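Local coordinates for fatty acid CoA ligase (Marinactinospora thermotolerans, PDB 6SQ8), which is an AMP-binding enzyme of the ANL clan, with a large N-terminal domain, a small C-terminal domain and adenosine monophosphate held in the pocket, at residues Glu348-Ser353 with Trp375-Asp380; Leu392-Gln397 with Asn406-Arg411. All coordinates share one frame; numbering follows the deposited sequence.

In the fold
Along the chain, interaction 1 first closes a loop of 21 residues, bringing strand 375-378 back against strand 347-352, antiparallel. The chain then turns a corner at Gly-379 and runs through strands 380-384 and 390-395, where interaction 2 begins. That contact closes a shorter loop of eight residues and sets the start of helix 409-418 against strand 390-395. The two loops follow one another without nesting or crossing. The contact centres lie about 16 Å apart, yet they meet where Gly-379 O receives a probable hydrogen bond from Leu-396 N, and Asp-380 and Arg-395 carry opposite charges close together. Both reach AMP, joining strands 347-352, 375-378 and 390-395 and the start of helix 409-418 around its ribose.

Interaction 1: residues Glu348-Ser353 with Trp375-Asp380; sequences EVWVRS and WLRTGD. With AMP (adenosine monophosphate), chain G.
Arg-377 lies across Trp-350 and ends against Glu-348. Its CB sits over one face of the indole, 3.6 Å from the centroid of the six-membered ring and 10° off the normal, a CH-pi contact. CG, anti to the backbone N (chi1 -169°), passes over Trp-350 CZ2 and already lies beside Glu-348 OE1, and the extended chain beyond it brings NE and CZ closest to the same oxygen. At the tip, Arg-377 NE is 3.2 Å from Glu-348 OE1. Because OE1 stands over the centre of the guanidinium face, out of its plane, the salt bridge is one of charges alone, with no N-H aimed at the oxygen. A water donating to Glu-348 OE1 also accepts from Gly-379 N.

Farther along the two strands, Arg-352 repeats the overlay: its CB lies 3.7 Å from the centroid of the Trp-375 six-membered ring. The bend at chi3 lays the guanidinium over the indole NE1 side, its plane 29° from that of the ring; its NH2 forms a salt bridge with Glu-330. Arg-334 makes cation-pi contacts with both tryptophans.

Beneath these side chains, the antiparallel backbones join Val-351 and Leu-376 as a hydrogen-bonded pair, with Leu-376 N 2.7 Å from Val-351 O. Val-349 O accepts from both Thr-378 N and Thr-378 OG1, the hydroxyl at 2.7 Å. That same OG1 accepts from Asp-380 N at 3.0 Å, forming an ST turn at the Gly-379 corner of the chain. Val-349 N bonds to Asp-380 O at 2.9 Å, holding the backbone beyond the turn. Asp-380 OD1 accepts from AMP O2' at 2.6 Å, while Tyr-297 bonds to OD2. The Arg-Thr-Gly-Asp sequence and its ribose-binding aspartate fit core motif A7 of the ANL enzymes.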
loop_
_atom_site.group_PDB
_atom_site.type_symbol
_atom_site.label_atom_id
_atom_site.label_comp_id
_atom_site.label_asym_id
_atom_site.label_seq_id
_atom_site.Cartn_x
_atom_site.Cartn_y
_atom_site.Cartn_z
ATOM N N GLU A 348 -15.829 -7.904 12.355
ATOM C CA GLU A 348 -14.978 -8.059 11.187
ATOM C C GLU A 348 -15.512 -7.210 10.035
ATOM O O GLU A 348 -16.704 -7.215 9.755
ATOM C CB GLU A 348 -14.930 -9.501 10.701
ATOM C CG GLU A 348 -14.282 -10.462 11.663
ATOM C CD GLU A 348 -14.271 -11.891 11.148
ATOM O OE1 GLU A 348 -13.734 -12.100 10.042
ATOM O OE2 GLU A 348 -14.819 -12.770 11.840
ATOM N N VAL A 349 -14.592 -6.508 9.364
ATOM C CA VAL A 349 -14.891 -5.661 8.229
ATOM C C VAL A 349 -14.912 -6.543 6.976
ATOM O O VAL A 349 -13.927 -7.215 6.659
ATOM C CB VAL A 349 -13.860 -4.523 8.125
ATOM C CG1 VAL A 349 -14.081 -3.656 6.899
ATOM C CG2 VAL A 349 -13.834 -3.675 9.398
ATOM N N TRP A 350 -16.068 -6.578 6.307
ATOM C CA TRP A 350 -16.250 -7.275 5.041
ATOM C C TRP A 350 -16.590 -6.251 3.967
ATOM O O TRP A 350 -17.294 -5.271 4.232
ATOM C CB TRP A 350 -17.352 -8.333 5.122
ATOM C CG TRP A 350 -17.011 -9.520 5.960
ATOM C CD1 TRP A 350 -16.916 -9.545 7.315
ATOM C CD2 TRP A 350 -16.755 -10.862 5.517
ATOM N NE1 TRP A 350 -16.616 -10.809 7.745
ATOM C CE2 TRP A 350 -16.504 -11.639 6.666
ATOM C CE3 TRP A 350 -16.714 -11.491 4.271
ATOM C CZ2 TRP A 350 -16.206 -12.996 6.612
ATOM C CZ3 TRP A 350 -16.436 -12.842 4.211
ATOM C CH2 TRP A 350 -16.194 -13.583 5.368
ATOM N N VAL A 351 -16.111 -6.525 2.753
ATOM C CA VAL A 351 -16.125 -5.579 1.675
ATOM C C VAL A 351 -16.630 -6.279 0.405
ATOM O O VAL A 351 -16.284 -7.417 0.148
ATOM C CB VAL A 351 -14.715 -4.979 1.514
ATOM C CG1 VAL A 351 -14.456 -4.438 0.119
ATOM C CG2 VAL A 351 -14.445 -3.914 2.561
ATOM N N ARG A 352 -17.481 -5.583 -0.357
ATOM C CA ARG A 352 -17.911 -5.963 -1.700
ATOM C C ARG A 352 -17.735 -4.730 -2.586
ATOM O O ARG A 352 -18.268 -3.671 -2.281
ATOM C CB ARG A 352 -19.355 -6.491 -1.667
ATOM C CG ARG A 352 -19.980 -6.783 -3.034
ATOM C CD ARG A 352 -21.227 -7.667 -3.014
ATOM N NE ARG A 352 -22.413 -7.059 -2.401
ATOM C CZ ARG A 352 -23.638 -7.606 -2.333
ATOM N NH1 ARG A 352 -23.841 -8.866 -2.697
ATOM N NH2 ARG A 352 -24.659 -6.878 -1.905
ATOM N N SER A 353 -16.960 -4.870 -3.664
ATOM C CA SER A 353 -16.684 -3.749 -4.568
ATOM C C SER A 353 -16.158 -4.258 -5.906
ATOM O O SER A 353 -15.610 -5.355 -5.984
ATOM C CB SER A 353 -15.707 -2.771 -3.954
ATOM O OG SER A 353 -14.368 -3.072 -4.334
ATOM N N TRP A 375 -18.412 -11.211 -1.065
ATOM C CA TRP A 375 -17.881 -10.413 0.046
ATOM C C TRP A 375 -16.484 -10.907 0.393
ATOM O O TRP A 375 -16.250 -12.107 0.445
ATOM C CB TRP A 375 -18.802 -10.475 1.272
ATOM C CG TRP A 375 -20.093 -9.744 1.068
ATOM C CD1 TRP A 375 -21.232 -10.233 0.500
ATOM C CD2 TRP A 375 -20.370 -8.371 1.398
ATOM N NE1 TRP A 375 -22.192 -9.260 0.448
ATOM C CE2 TRP A 375 -21.700 -8.112 1.007
ATOM C CE3 TRP A 375 -19.637 -7.344 1.999
ATOM C CZ2 TRP A 375 -22.305 -6.871 1.202
ATOM C CZ3 TRP A 375 -20.235 -6.121 2.186
ATOM C CH2 TRP A 375 -21.550 -5.886 1.792
ATOM N N LEU A 376 -15.584 -9.954 0.639
ATOM C CA LEU A 376 -14.205 -10.217 1.045
ATOM C C LEU A 376 -14.026 -9.890 2.531
ATOM O O LEU A 376 -14.449 -8.853 3.004
ATOM C CB LEU A 376 -13.276 -9.375 0.168
ATOM C CG LEU A 376 -11.837 -9.259 0.659
ATOM C CD1 LEU A 376 -11.183 -10.612 0.672
ATOM C CD2 LEU A 376 -11.039 -8.318 -0.219
ATOM N N ARG A 377 -13.436 -10.841 3.255
ATOM C CA ARG A 377 -12.982 -10.713 4.644
ATOM C C ARG A 377 -11.633 -9.979 4.622
ATOM O O ARG A 377 -10.614 -10.552 4.270
ATOM C CB ARG A 377 -12.868 -12.131 5.220
ATOM C CG ARG A 377 -12.655 -12.293 6.718
ATOM C CD ARG A 377 -12.337 -13.775 6.930
ATOM N NE ARG A 377 -11.990 -14.206 8.288
ATOM C CZ ARG A 377 -12.788 -14.894 9.119
ATOM N NH1 ARG A 377 -14.028 -15.197 8.775
ATOM N NH2 ARG A 377 -12.348 -15.257 10.312
ATOM N N THR A 378 -11.643 -8.702 5.000
ATOM C CA THR A 378 -10.454 -7.867 4.975
ATOM C C THR A 378 -9.385 -8.416 5.917
ATOM O O THR A 378 -8.212 -8.327 5.612
ATOM C CB THR A 378 -10.759 -6.421 5.376
ATOM O OG1 THR A 378 -11.300 -6.441 6.700
ATOM C CG2 THR A 378 -11.701 -5.732 4.408
ATOM N N GLY A 379 -9.811 -8.945 7.067
ATOM C CA GLY A 379 -8.884 -9.334 8.136
ATOM C C GLY A 379 -8.775 -8.277 9.230
ATOM O O GLY A 379 -8.048 -8.457 10.195
ATOM N N ASP A 380 -9.498 -7.158 9.044
ATOM C CA ASP A 380 -9.552 -6.076 9.981
ATOM C C ASP A 380 -10.855 -6.171 10.766
ATOM O O ASP A 380 -11.838 -6.766 10.306
ATOM C CB ASP A 380 -9.485 -4.724 9.285
ATOM C CG ASP A 380 -8.138 -4.463 8.658
ATOM O OD1 ASP A 380 -7.109 -4.730 9.361
ATOM O OD2 ASP A 380 -8.114 -4.015 7.453
HETATM P P AMP G . -1.897 -6.080 3.508
HETATM O O1P AMP G . -2.398 -5.679 2.151
HETATM O O2P AMP G . -2.509 -7.376 4.059
HETATM O O3P AMP G . -0.385 -6.027 3.555
HETATM O "O5'" AMP G . -2.403 -4.846 4.463
HETATM C "C5'" AMP G . -3.756 -4.591 4.891
HETATM C "C4'" AMP G . -3.832 -4.120 6.341
HETATM O "O4'" AMP G . -3.062 -2.954 6.590
HETATM C "C3'" AMP G . -5.228 -3.718 6.724
HETATM O "O3'" AMP G . -5.814 -4.877 7.246
HETATM C "C2'" AMP G . -5.113 -2.590 7.745
HETATM O "O2'" AMP G . -5.176 -2.949 9.145
HETATM C "C1'" AMP G . -3.744 -2.010 7.433
HETATM N N9 AMP G . -3.928 -0.694 6.767
HETATM C C8 AMP G . -3.737 -0.384 5.463
HETATM N N7 AMP G . -4.015 0.929 5.240
HETATM C C5 AMP G . -4.397 1.465 6.421
HETATM C C6 AMP G . -4.840 2.795 6.908
HETATM N N6 AMP G . -4.917 3.846 6.084
HETATM N N1 AMP G . -5.143 2.913 8.214
HETATM C C2 AMP G . -5.062 1.852 9.066
HETATM N N3 AMP G . -4.677 0.607 8.704
HETATM C C4 AMP G . -4.337 0.377 7.421
HETATM O O HOH W 1 -12.163 -9.679 8.872
#

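Interaction 2: residues Leu392-Gln397 with Asn406-Arg411. With AMP (adenosine monophosphate), chain G.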
loop_
_atom_site.group_PDB
_atom_site.type_symbol
_atom_site.label_atom_id
_atom_site.label_comp_id
_atom_site.label_asym_id
_atom_site.label_seq_id
_atom_site.Cartn_x
_atom_site.Cartn_y
_atom_site.Cartn_z
ATOM N N LEU A 392 -11.067 1.505 12.490
ATOM C CA LEU A 392 -10.457 0.211 12.675
ATOM C C LEU A 392 -9.891 0.122 14.092
ATOM O O LEU A 392 -9.072 0.949 14.461
ATOM C CB LEU A 392 -9.328 0.022 11.662
ATOM C CG LEU A 392 -9.756 0.060 10.190
ATOM C CD1 LEU A 392 -8.569 -0.196 9.270
ATOM C CD2 LEU A 392 -10.888 -0.918 9.885
ATOM N N THR A 393 -10.273 -0.935 14.830
ATOM C CA THR A 393 -9.783 -1.175 16.164
ATOM C C THR A 393 -8.619 -2.169 16.176
ATOM O O THR A 393 -7.858 -2.177 17.149
ATOM C CB THR A 393 -10.909 -1.663 17.078
ATOM O OG1 THR A 393 -11.329 -2.960 16.634
ATOM C CG2 THR A 393 -12.048 -0.668 17.139
ATOM N N ASP A 394 -8.481 -2.993 15.134
ATOM C CA ASP A 394 -7.416 -3.998 15.115
ATOM C C ASP A 394 -7.415 -4.829 13.823
ATOM O O ASP A 394 -8.425 -5.061 13.195
ATOM C CB ASP A 394 -7.559 -4.997 16.271
ATOM C CG ASP A 394 -6.422 -4.981 17.281
ATOM O OD1 ASP A 394 -5.288 -4.644 16.887
ATOM O OD2 ASP A 394 -6.683 -5.317 18.447
ATOM N N ARG A 395 -6.230 -5.316 13.481
ATOM C CA ARG A 395 -6.042 -6.545 12.707
ATOM C C ARG A 395 -6.587 -7.705 13.561
ATOM O O ARG A 395 -6.373 -7.741 14.759
ATOM C CB ARG A 395 -4.535 -6.634 12.425
ATOM C CG ARG A 395 -4.096 -7.269 11.119
ATOM C CD ARG A 395 -4.908 -6.963 9.874
ATOM N NE ARG A 395 -4.681 -8.037 8.913
ATOM C CZ ARG A 395 -5.066 -8.014 7.640
ATOM N NH1 ARG A 395 -5.813 -7.021 7.198
ATOM N NH2 ARG A 395 -4.704 -8.981 6.812
ATOM N N LEU A 396 -7.294 -8.642 12.942
ATOM C CA LEU A 396 -7.965 -9.754 13.652
ATOM C C LEU A 396 -6.956 -10.594 14.464
ATOM O O LEU A 396 -7.256 -11.046 15.552
ATOM C CB LEU A 396 -8.678 -10.603 12.594
ATOM C CG LEU A 396 -9.679 -11.648 13.089
ATOM C CD1 LEU A 396 -10.644 -11.070 14.104
ATOM C CD2 LEU A 396 -10.474 -12.237 11.924
ATOM N N GLN A 397 -5.752 -10.793 13.925
ATOM C CA GLN A 397 -4.691 -11.553 14.591
ATOM C C GLN A 397 -4.104 -10.797 15.812
ATOM O O GLN A 397 -3.385 -11.395 16.604
ATOM C CB GLN A 397 -3.597 -11.902 13.574
ATOM N N ASN A 406 -12.590 -8.570 24.619
ATOM C CA ASN A 406 -11.693 -8.130 23.569
ATOM C C ASN A 406 -11.003 -6.822 23.973
ATOM O O ASN A 406 -11.657 -5.802 24.169
ATOM C CB ASN A 406 -12.396 -7.940 22.213
ATOM C CG ASN A 406 -12.625 -9.243 21.489
ATOM O OD1 ASN A 406 -12.129 -10.292 21.908
ATOM N ND2 ASN A 406 -13.302 -9.168 20.358
ATOM N N VAL A 407 -9.675 -6.871 24.045
ATOM C CA VAL A 407 -8.870 -5.676 24.167
ATOM C C VAL A 407 -8.267 -5.386 22.793
ATOM O O VAL A 407 -7.465 -6.163 22.279
ATOM C CB VAL A 407 -7.783 -5.861 25.242
ATOM C CG1 VAL A 407 -6.657 -4.843 25.121
ATOM C CG2 VAL A 407 -8.381 -5.819 26.640
ATOM N N TYR A 408 -8.662 -4.268 22.190
ATOM C CA TYR A 408 -8.182 -3.942 20.851
ATOM C C TYR A 408 -6.884 -3.165 21.002
ATOM O O TYR A 408 -6.859 -2.107 21.619
ATOM C CB TYR A 408 -9.249 -3.192 20.065
ATOM C CG TYR A 408 -10.519 -3.992 19.908
ATOM C CD1 TYR A 408 -10.544 -5.146 19.145
ATOM C CD2 TYR A 408 -11.674 -3.641 20.596
ATOM C CE1 TYR A 408 -11.695 -5.915 19.038
ATOM C CE2 TYR A 408 -12.832 -4.390 20.489
ATOM C CZ TYR A 408 -12.845 -5.531 19.707
ATOM O OH TYR A 408 -13.994 -6.251 19.610
ATOM N N SER A 409 -5.800 -3.731 20.481
ATOM C CA SER A 409 -4.480 -3.177 20.714
ATOM C C SER A 409 -4.365 -1.738 20.181
ATOM O O SER A 409 -3.632 -0.959 20.756
ATOM C CB SER A 409 -3.411 -4.054 20.148
ATOM O OG SER A 409 -3.716 -4.387 18.811
ATOM N N ARG A 410 -5.078 -1.389 19.103
ATOM C CA ARG A 410 -4.933 -0.049 18.521
ATOM C C ARG A 410 -5.552 1.002 19.454
ATOM O O ARG A 410 -5.035 2.100 19.552
ATOM C CB ARG A 410 -5.493 0.031 17.096
ATOM C CG ARG A 410 -4.585 -0.627 16.070
ATOM C CD ARG A 410 -4.850 -0.239 14.627
ATOM N NE ARG A 410 -4.621 -1.376 13.729
ATOM C CZ ARG A 410 -5.052 -1.442 12.479
ATOM N NH1 ARG A 410 -5.632 -0.385 11.939
ATOM N NH2 ARG A 410 -4.904 -2.540 11.768
ATOM N N ARG A 411 -6.628 0.655 20.162
ATOM C CA ARG A 411 -7.241 1.566 21.119
ATOM C C ARG A 411 -6.224 1.889 22.221
ATOM O O ARG A 411 -6.141 3.033 22.655
ATOM C CB ARG A 411 -8.542 1.013 21.726
ATOM C CG ARG A 411 -9.721 0.931 20.763
ATOM C CD ARG A 411 -11.107 1.422 21.190
ATOM N NE ARG A 411 -11.489 1.258 22.593
ATOM C CZ ARG A 411 -12.247 0.274 23.094
ATOM N NH1 ARG A 411 -12.776 -0.652 22.305
ATOM N NH2 ARG A 411 -12.513 0.244 24.391
HETATM P P AMP G . -1.897 -6.080 3.508
HETATM O O1P AMP G . -2.398 -5.679 2.151
HETATM O O2P AMP G . -2.509 -7.376 4.059
HETATM O O3P AMP G . -0.385 -6.027 3.555
HETATM O "O5'" AMP G . -2.403 -4.846 4.463
HETATM C "C5'" AMP G . -3.756 -4.591 4.891
HETATM C "C4'" AMP G . -3.832 -4.120 6.341
HETATM O "O4'" AMP G . -3.062 -2.954 6.590
HETATM C "C3'" AMP G . -5.228 -3.718 6.724
HETATM O "O3'" AMP G . -5.814 -4.877 7.246
HETATM C "C2'" AMP G . -5.113 -2.590 7.745
HETATM O "O2'" AMP G . -5.176 -2.949 9.145
HETATM C "C1'" AMP G . -3.744 -2.010 7.433
HETATM N N9 AMP G . -3.928 -0.694 6.767
HETATM C C8 AMP G . -3.737 -0.384 5.463
HETATM N N7 AMP G . -4.015 0.929 5.240
HETATM C C5 AMP G . -4.397 1.465 6.421
HETATM C C6 AMP G . -4.840 2.795 6.908
HETATM N N6 AMP G . -4.917 3.846 6.084
HETATM N N1 AMP G . -5.143 2.913 8.214
HETATM C C2 AMP G . -5.062 1.852 9.066
HETATM N N3 AMP G . -4.677 0.607 8.704
HETATM C C4 AMP G . -4.337 0.377 7.421
#
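Thr-393, near the end of its strand, faces Arg-410 in the first turn of helix 409-418, their CA atoms 5.5 Å apart and their backbones joined by a weak hydrogen bond from Arg-410 N to Thr-393 O. A classic beta bulge, in which Thr-393 and Asp-394 both face Val-381, shapes the strand here.

The Asp-394 carboxylate turns back to the helix start, where OD2 accepts from Ser-409 N at 2.7 Å. The donor comes from above the carboxylate plane, 41° out of it. The negative group would suit the positive end of the helix dipole. Tyr-408, at the N-cap position, presents one ring face to Thr-393, with OG1 3.4 Å from CD1, and its edge to Asp-394 OD2. At the far end of this ring, Asn-406 ND2 donates to Tyr-408 OH at 3.1 Å, the hydroxyl lying in the amide plane.

Arg-410 carries the contact on to the nucleotide. Its CB packs against Thr-393 O at 3.2 Å, and CG, anti to the carbonyl carbon (chi1 -75°), starts a chain that lies alongside Leu-392 and points the same way. NH1 lies 3.7 Å from Leu-392 CB and 3.5 Å from adenine N3. NH2 donates to AMP O2' at 2.7 Å (156° at the hydrogen), with the hydroxyl in the guanidinium plane. Asp-380 forms a weak, long ion pair with this NH2. Arg-395 also reaches the ribose side of AMP, though its exact placement against O3' is doubtful. Asp-394 and Arg-395 match the start of ANL core motif A8, whose hinge to the mobile C-terminal domain probably lies here.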